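Local coordinates for NtrC family transcriptional regulator (Clostridium acetobutylicum ATCC 824, PDB 2Q5C), which probably acts, as a whole protein, as an ATP-binding, sequence-specific DNA-binding transcriptional regulator of the NtrC family, this chain being its N-terminal PrpR_N-family region, at residues 95-100 against 145-150; 90-95 against 162-167. All coordinates share one frame; numbering follows the deposited sequence.

Contact 1. Residues 95-100 against 145-150; sequences NELALI and IVVSGK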
loop_
_atom_site.group_PDB
_atom_site.type_symbol
_atom_site.label_atom_id
_atom_site.label_comp_id
_atom_site.label_asym_id
_atom_site.label_seq_id
_atom_site.Cartn_x
_atom_site.Cartn_y
_atom_site.Cartn_z
ATOM N N ASN A 95 -17.461 -9.990 13.217
ATOM C CA ASN A 95 -16.666 -9.197 14.175
ATOM C C ASN A 95 -15.255 -9.696 14.465
ATOM O O ASN A 95 -14.481 -8.982 15.110
ATOM C CB ASN A 95 -17.429 -8.940 15.490
ATOM C CG ASN A 95 -18.149 -10.166 16.003
ATOM O OD1 ASN A 95 -17.568 -11.244 16.136
ATOM N ND2 ASN A 95 -19.433 -10.003 16.310
ATOM N N GLU A 96 -14.917 -10.901 14.002
ATOM C CA GLU A 96 -13.587 -11.450 14.258
ATOM C C GLU A 96 -12.749 -11.375 12.991
ATOM O O GLU A 96 -13.092 -11.946 11.984
ATOM C CB GLU A 96 -13.619 -12.884 14.826
ATOM C CG GLU A 96 -12.190 -13.425 14.961
ATOM C CD GLU A 96 -12.025 -14.664 15.854
ATOM O OE1 GLU A 96 -12.917 -15.546 15.852
ATOM O OE2 GLU A 96 -10.977 -14.741 16.546
ATOM N N LEU A 97 -11.645 -10.634 13.074
ATOM C CA LEU A 97 -10.862 -10.310 11.880
ATOM C C LEU A 97 -9.392 -10.594 12.078
ATOM O O LEU A 97 -8.905 -10.537 13.198
ATOM C CB LEU A 97 -10.994 -8.797 11.586
ATOM C CG LEU A 97 -12.334 -8.095 11.808
ATOM C CD1 LEU A 97 -12.205 -6.593 11.593
ATOM C CD2 LEU A 97 -13.373 -8.654 10.878
ATOM N N ALA A 98 -8.688 -10.844 10.978
ATOM C CA ALA A 98 -7.222 -10.848 10.986
ATOM C C ALA A 98 -6.765 -9.536 10.382
ATOM O O ALA A 98 -7.210 -9.193 9.291
ATOM C CB ALA A 98 -6.661 -12.000 10.162
ATOM N N LEU A 99 -5.894 -8.830 11.085
ATOM C CA LEU A 99 -5.291 -7.615 10.531
ATOM C C LEU A 99 -3.857 -7.967 10.215
ATOM O O LEU A 99 -3.089 -8.338 11.117
ATOM C CB LEU A 99 -5.360 -6.521 11.584
ATOM C CG LEU A 99 -4.733 -5.172 11.209
ATOM C CD1 LEU A 99 -5.443 -4.559 10.016
ATOM C CD2 LEU A 99 -4.858 -4.292 12.431
ATOM N N ILE A 100 -3.488 -7.855 8.939
ATOM C CA ILE A 100 -2.168 -8.282 8.502
ATOM C C ILE A 100 -1.361 -7.057 8.106
ATOM O O ILE A 100 -1.780 -6.281 7.233
ATOM C CB ILE A 100 -2.232 -9.321 7.355
ATOM C CG1 ILE A 100 -2.982 -10.578 7.849
ATOM C CG2 ILE A 100 -0.811 -9.665 6.845
ATOM C CD1 ILE A 100 -3.118 -11.693 6.858
ATOM N N ILE A 145 -12.105 -13.381 7.866
ATOM C CA ILE A 145 -12.064 -12.002 7.342
ATOM C C ILE A 145 -10.643 -11.485 7.526
ATOM O O ILE A 145 -10.104 -11.542 8.612
ATOM C CB ILE A 145 -13.017 -11.097 8.122
ATOM C CG1 ILE A 145 -14.455 -11.666 8.169
ATOM C CG2 ILE A 145 -13.049 -9.683 7.497
ATOM C CD1 ILE A 145 -15.312 -11.081 9.249
ATOM N N VAL A 146 -10.072 -10.973 6.437
ATOM C CA VAL A 146 -8.707 -10.434 6.469
ATOM C C VAL A 146 -8.716 -8.958 6.031
ATOM O O VAL A 146 -9.291 -8.630 4.984
ATOM C CB VAL A 146 -7.802 -11.211 5.501
ATOM C CG1 VAL A 146 -6.431 -10.544 5.355
ATOM C CG2 VAL A 146 -7.631 -12.635 5.981
ATOM N N VAL A 147 -8.065 -8.103 6.827
ATOM C CA VAL A 147 -7.920 -6.647 6.529
ATOM C C VAL A 147 -6.431 -6.428 6.323
ATOM O O VAL A 147 -5.633 -6.700 7.217
ATOM C CB VAL A 147 -8.403 -5.823 7.699
ATOM C CG1 VAL A 147 -8.213 -4.316 7.431
ATOM C CG2 VAL A 147 -9.851 -6.099 7.965
ATOM N N SER A 148 -6.056 -5.975 5.127
ATOM C CA SER A 148 -4.647 -5.800 4.819
ATOM C C SER A 148 -4.511 -5.036 3.522
ATOM O O SER A 148 -5.488 -4.527 2.963
ATOM C CB SER A 148 -3.957 -7.179 4.672
ATOM O OG SER A 148 -2.527 -7.099 4.723
ATOM N N GLY A 149 -3.283 -4.977 3.027
ATOM C CA GLY A 149 -3.062 -4.464 1.675
ATOM C C GLY A 149 -3.563 -5.401 0.589
ATOM O O GLY A 149 -3.881 -6.582 0.832
ATOM N N LYS A 150 -3.607 -4.896 -0.634
ATOM C CA LYS A 150 -4.265 -5.576 -1.742
ATOM C C LYS A 150 -3.679 -6.942 -2.096
ATOM O O LYS A 150 -4.427 -7.870 -2.423
ATOM C CB LYS A 150 -4.268 -4.664 -2.989
ATOM C CG LYS A 150 -5.048 -5.194 -4.189
ATOM C CD LYS A 150 -6.512 -5.415 -3.873
ATOM C CE LYS A 150 -7.395 -5.272 -5.129
ATOM N NZ LYS A 150 -7.030 -6.223 -6.237
#
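Ser148 OG donates to Ile100 O across 2.7 Å, closing a ladder between the two central strands of a four-stranded parallel sheet in an alpha/beta domain of the PrpR N-terminal family. The sheet has strand order 2-1-3-4, and the pair is its first and third strands. OG stands anti to the backbone N (chi1 -164°) and meets the carbonyl from above its plane, 42° out.

Backbone N-H groups supply the regular part of the ladder: Ala98 N to Ile145 O, Val147 N to Ala98 O and Ile100 N to Val147 O, all within 2.8 to 3.0 Å. Ala98 O and Val147 O each also receive a CA-H contact, from Val146 and Leu99 respectively. The strand segments are turned 31° from exact alignment, in keeping with sheet twist.

On the face carrying Leu99 and Val147, Leu99 CD1 reaches Val147 CG1 at 3.8 Å. The face of Ala98 and Val146 is lined by helix 131-140, which contributes Val138, Leu134 and Ile135; there Ile100 CD1 lies 3.8 Å from Val146 CG1. Beyond Ser148, Gly149 is the N-cap of helix 150-158. At the start of the pair, Leu97 CD2 sits against both branches of the Ile145 side chain, 3.5 Å from CD1 and from CG2.

Contact 2. Residues 90-95 against 162-167; sequences AKRFGN and YGETIN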
loop_
_atom_site.group_PDB
_atom_site.type_symbol
_atom_site.label_atom_id
_atom_site.label_comp_id
_atom_site.label_asym_id
_atom_site.label_seq_id
_atom_site.Cartn_x
_atom_site.Cartn_y
_atom_site.Cartn_z
ATOM N N ALA A 90 -15.058 -3.800 7.163
ATOM C CA ALA A 90 -14.974 -5.273 7.272
ATOM C C ALA A 90 -15.985 -5.849 8.251
ATOM O O ALA A 90 -16.321 -7.033 8.168
ATOM C CB ALA A 90 -13.562 -5.699 7.652
ATOM N N LYS A 91 -16.489 -5.013 9.146
ATOM C CA LYS A 91 -17.441 -5.474 10.165
ATOM C C LYS A 91 -18.718 -5.968 9.532
ATOM O O LYS A 91 -19.491 -6.720 10.168
ATOM C CB LYS A 91 -17.777 -4.347 11.140
ATOM C CG LYS A 91 -16.728 -4.113 12.171
ATOM C CD LYS A 91 -17.111 -2.973 13.142
ATOM C CE LYS A 91 -18.362 -3.326 13.988
ATOM N NZ LYS A 91 -18.782 -2.135 14.792
ATOM N N ARG A 92 -18.967 -5.591 8.295
ATOM C CA ARG A 92 -20.193 -6.116 7.673
ATOM C C ARG A 92 -20.140 -7.622 7.518
ATOM O O ARG A 92 -21.193 -8.271 7.371
ATOM C CB ARG A 92 -20.460 -5.475 6.332
ATOM C CG ARG A 92 -19.533 -5.875 5.238
ATOM C CD ARG A 92 -19.801 -4.944 4.085
ATOM N NE ARG A 92 -19.139 -5.297 2.834
ATOM C CZ ARG A 92 -17.869 -5.021 2.546
ATOM N NH1 ARG A 92 -17.080 -4.415 3.450
ATOM N NH2 ARG A 92 -17.377 -5.371 1.363
ATOM N N PHE A 93 -18.927 -8.180 7.497
ATOM C CA PHE A 93 -18.774 -9.636 7.318
ATOM C C PHE A 93 -18.836 -10.404 8.608
ATOM O O PHE A 93 -19.082 -11.622 8.585
ATOM C CB PHE A 93 -17.464 -9.983 6.604
ATOM C CG PHE A 93 -17.313 -9.377 5.240
ATOM C CD1 PHE A 93 -18.166 -9.719 4.207
ATOM C CD2 PHE A 93 -16.276 -8.487 4.982
ATOM C CE1 PHE A 93 -18.001 -9.166 2.933
ATOM C CE2 PHE A 93 -16.094 -7.940 3.704
ATOM C CZ PHE A 93 -16.957 -8.281 2.686
ATOM N N GLY A 94 -18.541 -9.751 9.729
ATOM C CA GLY A 94 -18.453 -10.414 11.031
ATOM C C GLY A 94 -17.613 -9.570 11.965
ATOM O O GLY A 94 -17.113 -8.524 11.545
ATOM N N ASN A 95 -17.461 -9.990 13.217
ATOM C CA ASN A 95 -16.666 -9.197 14.175
ATOM C C ASN A 95 -15.255 -9.696 14.465
ATOM O O ASN A 95 -14.481 -8.982 15.110
ATOM C CB ASN A 95 -17.429 -8.940 15.490
ATOM C CG ASN A 95 -18.149 -10.166 16.003
ATOM O OD1 ASN A 95 -17.568 -11.244 16.136
ATOM N ND2 ASN A 95 -19.433 -10.003 16.310
ATOM N N TYR A 162 -13.007 -13.663 3.274
ATOM C CA TYR A 162 -13.375 -12.295 2.899
ATOM C C TYR A 162 -12.138 -11.413 3.068
ATOM O O TYR A 162 -11.375 -11.589 4.003
ATOM C CB TYR A 162 -14.468 -11.766 3.804
ATOM C CG TYR A 162 -15.811 -12.443 3.682
ATOM C CD1 TYR A 162 -16.549 -12.353 2.518
ATOM C CD2 TYR A 162 -16.337 -13.141 4.754
ATOM C CE1 TYR A 162 -17.787 -12.949 2.417
ATOM C CE2 TYR A 162 -17.581 -13.746 4.661
ATOM C CZ TYR A 162 -18.283 -13.645 3.485
ATOM O OH TYR A 162 -19.534 -14.216 3.354
ATOM N N GLY A 163 -11.991 -10.464 2.157
ATOM C CA GLY A 163 -10.832 -9.545 2.160
ATOM C C GLY A 163 -11.309 -8.116 2.084
ATOM O O GLY A 163 -12.176 -7.769 1.269
ATOM N N GLU A 164 -10.770 -7.277 2.953
ATOM C CA GLU A 164 -11.100 -5.872 2.906
ATOM C C GLU A 164 -9.766 -5.103 2.861
ATOM O O GLU A 164 -8.951 -5.163 3.800
ATOM C CB GLU A 164 -11.862 -5.466 4.151
ATOM C CG GLU A 164 -12.235 -3.978 4.143
ATOM C CD GLU A 164 -13.441 -3.665 3.266
ATOM O OE1 GLU A 164 -14.326 -4.547 3.094
ATOM O OE2 GLU A 164 -13.516 -2.531 2.743
ATOM N N THR A 165 -9.546 -4.410 1.743
ATOM C CA THR A 165 -8.268 -3.743 1.498
ATOM C C THR A 165 -8.177 -2.418 2.211
ATOM O O THR A 165 -9.126 -1.640 2.213
ATOM C CB THR A 165 -8.070 -3.540 -0.017
ATOM O OG1 THR A 165 -8.204 -4.797 -0.676
ATOM C CG2 THR A 165 -6.710 -3.023 -0.317
ATOM N N ILE A 166 -7.013 -2.156 2.806
ATOM C CA ILE A 166 -6.757 -0.854 3.420
ATOM C C ILE A 166 -6.334 0.070 2.307
ATOM O O ILE A 166 -5.332 -0.218 1.635
ATOM C CB ILE A 166 -5.645 -0.946 4.457
ATOM C CG1 ILE A 166 -6.041 -1.911 5.577
ATOM C CG2 ILE A 166 -5.364 0.426 5.089
ATOM C CD1 ILE A 166 -4.868 -2.268 6.465
ATOM N N ASN A 167 -7.082 1.158 2.141
ATOM C CA ASN A 167 -6.851 2.090 1.026
ATOM C C ASN A 167 -6.058 3.296 1.476
ATOM O O ASN A 167 -5.716 3.434 2.630
ATOM C CB ASN A 167 -8.197 2.500 0.420
ATOM C CG ASN A 167 -8.914 1.314 -0.243
ATOM O OD1 ASN A 167 -8.281 0.491 -0.926
ATOM N ND2 ASN A 167 -10.223 1.193 0.011
HETATM O O HOH W 1 -14.242 -5.865 0.739
#
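Phe93 and Tyr162 lie in an offset stack, centroids 4.2 Å apart and planes only 11° from parallel, which joins the loop that follows helix 80-90 to the outermost strand, 162-165, of the parallel alpha/beta sheet. The contact lies at the surface, and the rings are its closely stacked part. Phe93 CD1 lies 3.5 Å above the Tyr162 ring, over its centre, while Tyr162 CB makes a CH-pi contact over the face of Phe93. The other face of Phe93 is covered by Arg92 CG, so the ring is held between its own neighbour and the tyrosine. Ala90 CB of the helix, 3.9 Å from Glu164 CB, adds a buried apolar touch, where Ile145 and Val147 also border Ala90.

The Arg92-Glu164 side is polar and water-bridged. The arginine chain runs extended from CG to NE, and NH1 forms a salt bridge to Glu164 OE1 at 2.8 Å, reaching it from above the carboxylate plane; the two flat groups stand 82° apart. NH1 also bonds to Asn89 O of helix 80-90. A water supplements the direct bond, accepting from Arg92 NH2 and donating to Gly163 O. Its other donated bond, 2.7 Å long, goes to Glu164 OE1.

Overall arrangement
The centres of contacts 1 and 2 are about 6 Å apart, and strand 145-148 joins them: it pairs with 96-100 on one edge and with 162-165 on the other. Across that second edge Val146 N lies 2.8 Å from Tyr162 O and Ser148 O lies 2.8 Å from Ile166 N, both probable hydrogen bonds. Ile145 CD1 continues the packing to the loop of contact 2, 3.6 Å from Phe93 CB. In sequence, contact 1 is nested within the loop that contact 2 closes. A glycerol, probably from crystallisation, lies about 5 Å from the side chain of Ser148, the residue at the C-terminal end of strand 145-148.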